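Local coordinates for kallistatin (Homo sapiens, PDB 6F4V), which inhibits tissue kallikrein as a secreted serpin, forming a stable equimolar complex with the protease and being cleaved at its reactive site, at residues Val71-Gly74 with Phe75-Leu78; Phe16-Leu19 with Ile20-Thr24; Asp138-Lys141 with Lys142-Gly146; Glu65-Glu68 with Ser69-His72. All blocks are in the same frame, centred on the assembly; numbering follows the deposited sequence. Where two conformers were deposited one is given.

In the fold
All four contacts are local, between residues within about one helical turn of each other. Interactions 1 and 4 share helix 68-83: interaction 4 is its partly buried N-terminal start, a polar capping box, whereas interaction 1, about 9 Å away between centres, is a buried stretch with one apolar side and one polar outer side. Interaction 2 is the C-terminal end of helix 6-23, also largely buried, where aromatic and aliphatic groups dominate and a carboxylate is paired with an arginine. Interaction 3 closes helix 129-143, which lies over the large sheet; it is more open and relies on carbonyls gripped by the turn that follows. Interactions 2 and 3 both end helices, whereas interaction 4 begins one.

Interaction 1. Residues Val71-Gly74 with Phe75-Leu78; sequences VHRG and FQHL
Val71 and Phe75, one turn apart on helix 68-83, point the same way, and the methyl CG1 of Val71 meets the Phe75 ring at its edge, in the ring plane, with CG1 3.9 Å from CE2. Val71 turns CG1 away from its own backbone N (chi1 174°), which brings that methyl up beside the ring. The ring also comes close to the backbone, its CD2 lying 3.3 Å from Val71 O. This is the tightly packed side of the helix: Phe61 covers both side chains, while Ser37 and Ala41 of helix 33-44 and Asn9 of helix 6-23 press on Phe75. His72, likewise buried, has its polar end held by a hydrogen bond between ND1 and Tyr117 OH.

The outer side is looser and polar. Arg73 and Gln76 run alongside each other, and Arg73 NH1 donates to Gln76 OE1 over 2.9 Å in a fairly straight bond (162° at the hydrogen). OE1 sits at the guanidinium edge, almost exactly in that plane, but the amide plane is turned 36° from it, and NH1 approaches tilted from the amide carbonyl plane. A water donates to Arg73 O over 3.1 Å and, weakly, to Gln76 OE1. Beneath both sides run the usual backbone bonds, among them Leu78 N to Gly74 O and His77 N to Arg73 O, each 2.9 Å long.

Because the amide is neutral, its bond with Arg73 orients the guanidinium without cancelling the charge, and the exposed arginine probably remains fully cationic at the surface.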
loop_
_atom_site.group_PDB
_atom_site.type_symbol
_atom_site.label_atom_id
_atom_site.label_comp_id
_atom_site.label_asym_id
_atom_site.label_seq_id
_atom_site.Cartn_x
_atom_site.Cartn_y
_atom_site.Cartn_z
ATOM N N VAL A 71 0.382 -13.630 -14.250
ATOM C CA VAL A 71 0.744 -12.656 -13.190
ATOM C C VAL A 71 1.063 -11.320 -13.834
ATOM O O VAL A 71 0.481 -10.304 -13.477
ATOM C CB VAL A 71 1.910 -13.177 -12.333
ATOM C CG1 VAL A 71 2.392 -12.128 -11.335
ATOM C CG2 VAL A 71 1.464 -14.438 -11.589
ATOM N N HIS A 72 1.980 -11.326 -14.808
ATOM C CA HIS A 72 2.455 -10.080 -15.399
ATOM C C HIS A 72 1.383 -9.365 -16.211
ATOM O O HIS A 72 1.202 -8.156 -16.091
ATOM C CB HIS A 72 3.720 -10.315 -16.200
ATOM C CG HIS A 72 4.887 -10.678 -15.344
ATOM N ND1 HIS A 72 5.367 -9.831 -14.372
ATOM C CD2 HIS A 72 5.672 -11.787 -15.307
ATOM C CE1 HIS A 72 6.392 -10.409 -13.767
ATOM N NE2 HIS A 72 6.594 -11.599 -14.305
ATOM N N ARG A 73 0.646 -10.110 -17.016
ATOM C CA ARG A 73 -0.484 -9.525 -17.734
ATOM C C ARG A 73 -1.588 -9.016 -16.796
ATOM O O ARG A 73 -2.219 -7.988 -17.064
ATOM C CB ARG A 73 -1.026 -10.546 -18.750
ATOM C CG ARG A 73 -0.023 -10.914 -19.830
ATOM C CD ARG A 73 0.555 -9.709 -20.558
ATOM N NE ARG A 73 1.566 -10.093 -21.547
ATOM C CZ ARG A 73 2.217 -9.231 -22.339
ATOM N NH1 ARG A 73 1.947 -7.919 -22.297
ATOM N NH2 ARG A 73 3.140 -9.686 -23.181
ATOM N N GLY A 74 -1.794 -9.725 -15.681
ATOM C CA GLY A 74 -2.686 -9.262 -14.619
ATOM C C GLY A 74 -2.261 -7.897 -14.089
ATOM O O GLY A 74 -3.072 -6.973 -14.008
ATOM N N PHE A 75 -0.983 -7.742 -13.772
ATOM C CA PHE A 75 -0.481 -6.427 -13.312
ATOM C C PHE A 75 -0.617 -5.364 -14.396
ATOM O O PHE A 75 -0.992 -4.250 -14.110
ATOM C CB PHE A 75 0.973 -6.496 -12.817
ATOM C CG PHE A 75 1.097 -6.969 -11.394
ATOM C CD1 PHE A 75 0.767 -6.104 -10.334
ATOM C CD2 PHE A 75 1.507 -8.234 -11.094
ATOM C CE1 PHE A 75 0.863 -6.511 -9.018
ATOM C CE2 PHE A 75 1.618 -8.652 -9.765
ATOM C CZ PHE A 75 1.285 -7.779 -8.728
ATOM N N GLN A 76 -0.289 -5.713 -15.634
ATOM C CA GLN A 76 -0.415 -4.770 -16.742
ATOM C C GLN A 76 -1.836 -4.228 -16.809
ATOM O O GLN A 76 -2.038 -3.026 -16.932
ATOM C CB GLN A 76 -0.072 -5.443 -18.079
ATOM C CG GLN A 76 -0.072 -4.464 -19.257
ATOM C CD GLN A 76 0.137 -5.154 -20.589
ATOM O OE1 GLN A 76 0.112 -6.377 -20.679
ATOM N NE2 GLN A 76 0.369 -4.375 -21.623
ATOM N N HIS A 77 -2.809 -5.123 -16.731
ATOM C CA HIS A 77 -4.225 -4.726 -16.784
ATOM C C HIS A 77 -4.643 -3.936 -15.538
ATOM O O HIS A 77 -5.407 -3.004 -15.643
ATOM C CB HIS A 77 -5.136 -5.952 -16.934
ATOM C CG HIS A 77 -6.591 -5.620 -17.073
ATOM N ND1 HIS A 77 -7.474 -5.665 -16.006
ATOM C CD2 HIS A 77 -7.330 -5.228 -18.147
ATOM C CE1 HIS A 77 -8.683 -5.306 -16.413
ATOM N NE2 HIS A 77 -8.625 -5.045 -17.710
ATOM N N LEU A 78 -4.160 -4.363 -14.366
ATOM C CA LEU A 78 -4.429 -3.687 -13.095
ATOM C C LEU A 78 -3.950 -2.242 -13.136
ATOM O O LEU A 78 -4.703 -1.311 -12.842
ATOM C CB LEU A 78 -3.724 -4.452 -11.972
ATOM C CG LEU A 78 -3.562 -3.902 -10.557
ATOM C CD1 LEU A 78 -4.860 -3.327 -10.105
ATOM C CD2 LEU A 78 -3.141 -5.020 -9.627
HETATM O O HOH W 1 -2.870 -6.975 -19.955
#

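Interaction 2. Residues Phe16-Leu19 with Ile20-Thr24; sequences FYYL and IASET. With EDO (1,2-ethanediol), chain G.
Phe16 and Ile20 cross at a slant near the end of helix 6-23, Phe16 CE1 coming within 3.5 Å of Ile20 CG1. Ile20 holds CG1 beside its backbone N (chi1 -57°), which directs that branch back toward the phenylalanine. One residue on, the Tyr17 ring passes obliquely by the methyl of Ala21, CE2 standing 3.7 Å from CB, while its hydroxyl reaches Glu244. Ile29 of the neighbouring strand 29-31 touches Tyr17, Ile20 and Ala21, knitting helix to strand.

Leu19 and Glu23 also lie at an angle to each other, with Leu19 CD2 3.4 Å from Glu23 OE1. The carboxylate thus rides on an aliphatic branch, yet OE2 has a salt bridge to Arg289 and OE1 accepts from O1 of a bound ethanediol, probably from the crystallisation liquor, at 2.9 Å.

The hydroxyls turn inward to the backbone. Ser22 OG lies 2.9 Å from Tyr18 O and 3.2 Å from Leu19 O, two acceptors competing for one proton. Thr24, the first residue to leave helical geometry, donates through OG1 to Ile20 O over 2.8 Å, and its N reaches the same oxygen from the opposite face of the carbonyl plane.

Thus Ile20 O has two donors, the Ser22 hydroxyl adds one to either Tyr18 O or Leu19 O, and the Glu23 charge, set against leucine, is likely to depend on Arg289 for compensation.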
loop_
_atom_site.group_PDB
_atom_site.type_symbol
_atom_site.label_atom_id
_atom_site.label_comp_id
_atom_site.label_asym_id
_atom_site.label_seq_id
_atom_site.Cartn_x
_atom_site.Cartn_y
_atom_site.Cartn_z
ATOM N N PHE A 16 1.559 -8.961 5.192
ATOM C CA PHE A 16 2.479 -7.879 5.514
ATOM C C PHE A 16 1.974 -7.111 6.737
ATOM O O PHE A 16 2.731 -6.849 7.676
ATOM C CB PHE A 16 2.698 -6.946 4.320
ATOM C CG PHE A 16 3.805 -5.951 4.515
ATOM C CD1 PHE A 16 3.574 -4.729 5.156
ATOM C CD2 PHE A 16 5.064 -6.202 4.031
ATOM C CE1 PHE A 16 4.588 -3.816 5.345
ATOM C CE2 PHE A 16 6.095 -5.277 4.204
ATOM C CZ PHE A 16 5.855 -4.074 4.857
ATOM N N TYR A 17 0.703 -6.747 6.714
ATOM C CA TYR A 17 0.072 -6.030 7.840
ATOM C C TYR A 17 0.285 -6.829 9.131
ATOM O O TYR A 17 0.682 -6.293 10.174
ATOM C CB TYR A 17 -1.419 -5.763 7.587
ATOM C CG TYR A 17 -1.992 -5.010 8.746
ATOM C CD1 TYR A 17 -1.869 -3.651 8.836
ATOM C CD2 TYR A 17 -2.495 -5.691 9.846
ATOM C CE1 TYR A 17 -2.298 -2.962 9.971
ATOM C CE2 TYR A 17 -2.891 -5.036 11.010
ATOM C CZ TYR A 17 -2.803 -3.671 11.073
ATOM O OH TYR A 17 -3.184 -3.025 12.256
ATOM N N TYR A 18 -0.050 -8.101 9.076
ATOM C CA TYR A 18 0.005 -8.925 10.290
ATOM C C TYR A 18 1.410 -8.947 10.903
ATOM O O TYR A 18 1.563 -8.857 12.117
ATOM C CB TYR A 18 -0.450 -10.331 10.012
ATOM C CG TYR A 18 -0.534 -11.168 11.276
ATOM C CD1 TYR A 18 -1.689 -11.143 12.061
ATOM C CD2 TYR A 18 0.528 -11.968 11.686
ATOM C CE1 TYR A 18 -1.786 -11.913 13.215
ATOM C CE2 TYR A 18 0.439 -12.750 12.851
ATOM C CZ TYR A 18 -0.728 -12.716 13.600
ATOM O OH TYR A 18 -0.875 -13.463 14.763
ATOM N N LEU A 19 2.419 -9.063 10.056
ATOM C CA LEU A 19 3.827 -9.091 10.504
ATOM C C LEU A 19 4.180 -7.766 11.195
ATOM O O LEU A 19 4.707 -7.763 12.315
ATOM C CB LEU A 19 4.769 -9.371 9.328
ATOM C CG LEU A 19 6.298 -9.371 9.629
ATOM C CD1 LEU A 19 7.087 -10.052 8.539
ATOM C CD2 LEU A 19 6.884 -7.986 9.736
ATOM N N ILE A 20 3.828 -6.637 10.574
ATOM C CA ILE A 20 4.145 -5.330 11.147
ATOM C C ILE A 20 3.421 -5.138 12.473
ATOM O O ILE A 20 4.010 -4.691 13.463
ATOM C CB ILE A 20 3.729 -4.136 10.223
ATOM C CG1 ILE A 20 4.380 -4.252 8.839
ATOM C CG2 ILE A 20 4.104 -2.792 10.857
ATOM C CD1 ILE A 20 5.886 -4.319 8.839
ATOM N N ALA A 21 2.146 -5.456 12.482
ATOM C CA ALA A 21 1.309 -5.262 13.674
ATOM C C ALA A 21 1.765 -6.130 14.838
ATOM O O ALA A 21 1.648 -5.743 15.993
ATOM C CB ALA A 21 -0.139 -5.555 13.358
ATOM N N SER A 22 2.255 -7.320 14.520
ATOM C CA SER A 22 2.689 -8.226 15.571
ATOM C C SER A 22 4.118 -7.899 16.036
ATOM O O SER A 22 4.411 -8.054 17.224
ATOM C CB SER A 22 2.433 -9.662 15.125
ATOM O OG SER A 22 3.321 -9.981 14.151
ATOM N N GLU A 23 4.997 -7.414 15.151
ATOM C CA GLU A 23 6.381 -7.075 15.526
ATOM C C GLU A 23 6.509 -5.698 16.180
ATOM O O GLU A 23 7.359 -5.524 17.061
ATOM C CB GLU A 23 7.334 -7.196 14.342
ATOM C CG GLU A 23 7.513 -8.653 13.911
ATOM C CD GLU A 23 8.492 -8.855 12.797
ATOM O OE1 GLU A 23 9.078 -7.874 12.304
ATOM O OE2 GLU A 23 8.679 -10.027 12.406
ATOM N N THR A 24 5.680 -4.726 15.775
ATOM C CA THR A 24 5.656 -3.396 16.394
ATOM C C THR A 24 4.222 -3.033 16.813
ATOM O O THR A 24 3.539 -2.235 16.135
ATOM C CB THR A 24 6.216 -2.330 15.434
ATOM O OG1 THR A 24 5.494 -2.378 14.182
ATOM C CG2 THR A 24 7.686 -2.563 15.156
HETATM C C1 EDO G . 8.377 -4.292 11.631
HETATM O O1 EDO G . 9.413 -5.032 12.292
HETATM C C2 EDO G . 8.494 -2.804 11.949
HETATM O O2 EDO G . 8.922 -2.058 10.802
#

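Interaction 3. Residues Asp138-Lys141 with Lys142-Gly146; sequences DHVK and KETRG
Asp138 takes part through its carbonyl, Asp138 O accepting from Lys142 N at 2.9 Å. At His139 the side chains meet: Glu143 folds its CG over one face of the imidazole, a CH-pi contact 4.1 Å from CG to the ring centroid. A bend at chi2 (-65°) keeps Glu143 OE2 3.8 Å from His139 CE1, the carboxylate plane 68° from the ring, while OE1 forms a salt bridge with Arg92. Phe122 meets the same histidine edge-to-face. Val140 O is gripped twice by Thr144, from opposite faces of its plane: OG1 donates over 2.7 Å and the backbone N over 2.9 Å. The helix ends here in a Schellman motif with Arg145, at positive phi, as C-prime residue: Lys141 O accepts from Gly146 N at 2.8 Å, and Lys142 O from Arg145 N. With a valine in place of Thr144, Val140 O would probably keep just the backbone bond and Ile148 N would lose the hydroxyl that accepts from it. Val140 and Thr144 also touch strand 328-340, since this helix lies across the large serpin sheet. The Lys141 side chain reaches along the turn to a water that accepts from NZ and donates to Gly146 O.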
loop_
_atom_site.group_PDB
_atom_site.type_symbol
_atom_site.label_atom_id
_atom_site.label_comp_id
_atom_site.label_asym_id
_atom_site.label_seq_id
_atom_site.Cartn_x
_atom_site.Cartn_y
_atom_site.Cartn_z
ATOM N N ASP A 138 13.727 13.032 -5.833
ATOM C CA ASP A 138 12.963 14.108 -6.466
ATOM C C ASP A 138 11.910 13.556 -7.411
ATOM O O ASP A 138 10.826 14.089 -7.469
ATOM C CB ASP A 138 13.865 15.062 -7.277
ATOM C CG ASP A 138 14.735 15.973 -6.408
ATOM O OD1 ASP A 138 14.501 16.142 -5.189
ATOM O OD2 ASP A 138 15.688 16.536 -6.988
ATOM N N HIS A 139 12.246 12.530 -8.190
ATOM C CA HIS A 139 11.282 11.886 -9.099
ATOM C C HIS A 139 10.084 11.328 -8.326
ATOM O O HIS A 139 8.927 11.626 -8.647
ATOM C CB HIS A 139 11.954 10.779 -9.916
ATOM C CG HIS A 139 11.016 10.025 -10.813
ATOM N ND1 HIS A 139 10.409 10.604 -11.905
ATOM C CD2 HIS A 139 10.602 8.734 -10.797
ATOM C CE1 HIS A 139 9.637 9.715 -12.507
ATOM N NE2 HIS A 139 9.745 8.567 -11.862
ATOM N N VAL A 140 10.362 10.579 -7.266
ATOM C CA VAL A 140 9.291 10.026 -6.440
ATOM C C VAL A 140 8.444 11.136 -5.783
ATOM O O VAL A 140 7.196 11.064 -5.757
ATOM C CB VAL A 140 9.860 9.022 -5.401
ATOM C CG1 VAL A 140 8.777 8.595 -4.411
ATOM C CG2 VAL A 140 10.469 7.811 -6.115
ATOM N N LYS A 141 9.120 12.145 -5.243
ATOM C CA LYS A 141 8.439 13.283 -4.613
ATOM C C LYS A 141 7.505 13.985 -5.600
ATOM O O LYS A 141 6.355 14.282 -5.265
ATOM C CB LYS A 141 9.474 14.274 -4.068
ATOM C CG LYS A 141 8.928 15.415 -3.234
ATOM C CD LYS A 141 10.033 16.433 -2.966
ATOM C CE LYS A 141 9.709 17.325 -1.780
ATOM N NZ LYS A 141 8.330 17.905 -1.839
ATOM N N LYS A 142 8.001 14.220 -6.817
ATOM C CA LYS A 142 7.201 14.883 -7.837
ATOM C C LYS A 142 5.969 14.031 -8.191
ATOM O O LYS A 142 4.843 14.519 -8.228
ATOM C CB LYS A 142 8.054 15.129 -9.070
ATOM C CG LYS A 142 7.326 15.722 -10.253
ATOM C CD LYS A 142 8.334 16.162 -11.304
ATOM C CE LYS A 142 7.650 16.468 -12.623
ATOM N NZ LYS A 142 6.544 17.444 -12.445
ATOM N N GLU A 143 6.200 12.743 -8.413
ATOM C CA GLU A 143 5.122 11.829 -8.766
ATOM C C GLU A 143 4.074 11.613 -7.691
ATOM O O GLU A 143 2.928 11.263 -8.004
ATOM C CB GLU A 143 5.697 10.488 -9.219
ATOM C CG GLU A 143 6.446 10.575 -10.531
ATOM C CD GLU A 143 5.575 10.942 -11.734
ATOM O OE1 GLU A 143 4.330 10.967 -11.660
ATOM O OE2 GLU A 143 6.172 11.192 -12.785
ATOM N N THR A 144 4.448 11.835 -6.436
ATOM C CA THR A 144 3.528 11.722 -5.313
ATOM C C THR A 144 2.988 13.065 -4.818
ATOM O O THR A 144 2.457 13.148 -3.717
ATOM C CB THR A 144 4.158 10.896 -4.166
ATOM O OG1 THR A 144 5.406 11.464 -3.750
ATOM C CG2 THR A 144 4.395 9.483 -4.648
ATOM N N ARG A 145 3.057 14.094 -5.675
ATOM C CA ARG A 145 2.604 15.463 -5.324
ATOM C C ARG A 145 3.139 15.936 -3.990
ATOM O O ARG A 145 2.399 16.472 -3.154
ATOM C CB ARG A 145 1.090 15.559 -5.365
ATOM C CG ARG A 145 0.516 15.135 -6.704
ATOM C CD ARG A 145 -0.835 15.797 -6.978
ATOM N NE ARG A 145 -1.403 15.282 -8.233
ATOM C CZ ARG A 145 -1.150 15.761 -9.455
ATOM N NH1 ARG A 145 -0.327 16.804 -9.650
ATOM N NH2 ARG A 145 -1.732 15.190 -10.507
ATOM N N GLY A 146 4.425 15.660 -3.773
ATOM C CA GLY A 146 5.126 16.097 -2.592
ATOM C C GLY A 146 5.030 15.239 -1.353
ATOM O O GLY A 146 5.682 15.539 -0.356
HETATM O O HOH W 2 6.648 17.931 0.116
#

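Interaction 4. Residues Glu65-Glu68 with Ser69-His72; sequences ELSE and SDVH
Ser67 and Asp70 exchange hydrogen bonds at the start of helix 68-83. Asp70 N donates to Ser67 OG over 2.9 Å, and Ser67 N returns a bond of the same 2.9 Å length to Asp70 OD2. The serine hydroxyl sits between its own backbone N and carbonyl carbon (chi1 70°), which aims OG at the first turn, while the carboxylate is met from above its plane, Ser67 N lying 36° out of it. This reciprocal pair is a capping box with Ser67 as N-cap: each side chain accepts a main-chain N-H of the other residue, where a starting helix has no preceding turn to supply carbonyls. Near a helix start the carboxylate is likely to be favoured in its charged form, and OD1 has a further, long and weak ion pair with Lys4. Were Asp70 an alanine, Ser67 N would probably be left without its acceptor and the backbone before the helix less firmly fixed, though the serine hydroxyl would still cap the N-H there. Leu66 crosses the Asp70 side chain at a slant, its CD2 in van der Waals contact with the carboxylate, 4.0 Å from OD2.

The main chain continues the pattern, with Val71 N bonded to Ser67 O at 3.1 Å and His72 N to Glu68 O at 3.0 Å. His72 CD2 also lies 3.3 Å from Glu68 O.

Apolar contact is lighter: Leu66 CD1 approaches Val71 CG2 at 4.3 Å, and Phe61 also packs against Leu66.

Among the charged groups, Glu68 OE2 forms a salt bridge with Arg52 NE of helix 49-58.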
loop_
_atom_site.group_PDB
_atom_site.type_symbol
_atom_site.label_atom_id
_atom_site.label_comp_id
_atom_site.label_asym_id
_atom_site.label_seq_id
_atom_site.Cartn_x
_atom_site.Cartn_y
_atom_site.Cartn_z
ATOM N N GLU A 65 -1.601 -22.819 -10.357
ATOM C CA GLU A 65 -2.841 -22.276 -10.905
ATOM C C GLU A 65 -2.599 -21.160 -11.914
ATOM O O GLU A 65 -3.345 -21.052 -12.881
ATOM C CB GLU A 65 -3.735 -21.770 -9.787
ATOM C CG GLU A 65 -4.196 -22.911 -8.895
ATOM C CD GLU A 65 -5.081 -22.480 -7.749
ATOM O OE1 GLU A 65 -5.242 -21.253 -7.510
ATOM O OE2 GLU A 65 -5.613 -23.396 -7.072
ATOM N N LEU A 66 -1.550 -20.366 -11.709
ATOM C CA LEU A 66 -1.263 -19.218 -12.552
ATOM C C LEU A 66 0.068 -19.393 -13.223
ATOM O O LEU A 66 1.029 -19.790 -12.601
ATOM C CB LEU A 66 -1.204 -17.918 -11.710
ATOM C CG LEU A 66 -2.483 -17.538 -10.972
ATOM C CD1 LEU A 66 -2.327 -16.163 -10.339
ATOM C CD2 LEU A 66 -3.666 -17.564 -11.917
ATOM N N SER A 67 0.129 -19.033 -14.490
ATOM C CA SER A 67 1.394 -18.889 -15.177
ATOM C C SER A 67 2.014 -17.536 -14.852
ATOM O O SER A 67 1.341 -16.587 -14.389
ATOM C CB SER A 67 1.188 -18.990 -16.686
ATOM O OG SER A 67 0.497 -17.854 -17.174
ATOM N N GLU A 68 3.296 -17.447 -15.139
ATOM C CA GLU A 68 4.030 -16.199 -14.997
ATOM C C GLU A 68 3.377 -15.130 -15.831
ATOM O O GLU A 68 3.211 -13.986 -15.383
ATOM C CB GLU A 68 5.441 -16.372 -15.492
ATOM C CG GLU A 68 6.475 -16.048 -14.478
ATOM C CD GLU A 68 7.821 -16.416 -15.009
ATOM O OE1 GLU A 68 8.417 -17.364 -14.463
ATOM O OE2 GLU A 68 8.241 -15.763 -15.993
ATOM N N SER A 69 3.011 -15.519 -17.050
ATOM C CA SER A 69 2.286 -14.644 -17.955
ATOM C C SER A 69 0.958 -14.150 -17.366
ATOM O O SER A 69 0.649 -12.969 -17.490
ATOM C CB SER A 69 2.104 -15.308 -19.336
ATOM O OG SER A 69 1.357 -14.478 -20.196
ATOM N N ASP A 70 0.199 -15.018 -16.697
ATOM C CA ASP A 70 -1.029 -14.590 -16.018
ATOM C C ASP A 70 -0.719 -13.491 -14.965
ATOM O O ASP A 70 -1.496 -12.558 -14.800
ATOM C CB ASP A 70 -1.698 -15.753 -15.238
ATOM C CG ASP A 70 -2.346 -16.822 -16.135
ATOM O OD1 ASP A 70 -2.882 -16.483 -17.217
ATOM O OD2 ASP A 70 -2.326 -18.002 -15.693
ATOM N N VAL A 71 0.382 -13.630 -14.250
ATOM C CA VAL A 71 0.744 -12.656 -13.190
ATOM C C VAL A 71 1.063 -11.320 -13.834
ATOM O O VAL A 71 0.481 -10.304 -13.477
ATOM C CB VAL A 71 1.910 -13.177 -12.333
ATOM C CG1 VAL A 71 2.392 -12.128 -11.335
ATOM C CG2 VAL A 71 1.464 -14.438 -11.589
ATOM N N HIS A 72 1.980 -11.326 -14.808
ATOM C CA HIS A 72 2.455 -10.080 -15.399
ATOM C C HIS A 72 1.383 -9.365 -16.211
ATOM O O HIS A 72 1.202 -8.156 -16.091
ATOM C CB HIS A 72 3.720 -10.315 -16.200
ATOM C CG HIS A 72 4.887 -10.678 -15.344
ATOM N ND1 HIS A 72 5.367 -9.831 -14.372
ATOM C CD2 HIS A 72 5.672 -11.787 -15.307
ATOM C CE1 HIS A 72 6.392 -10.409 -13.767
ATOM N NE2 HIS A 72 6.594 -11.599 -14.305
#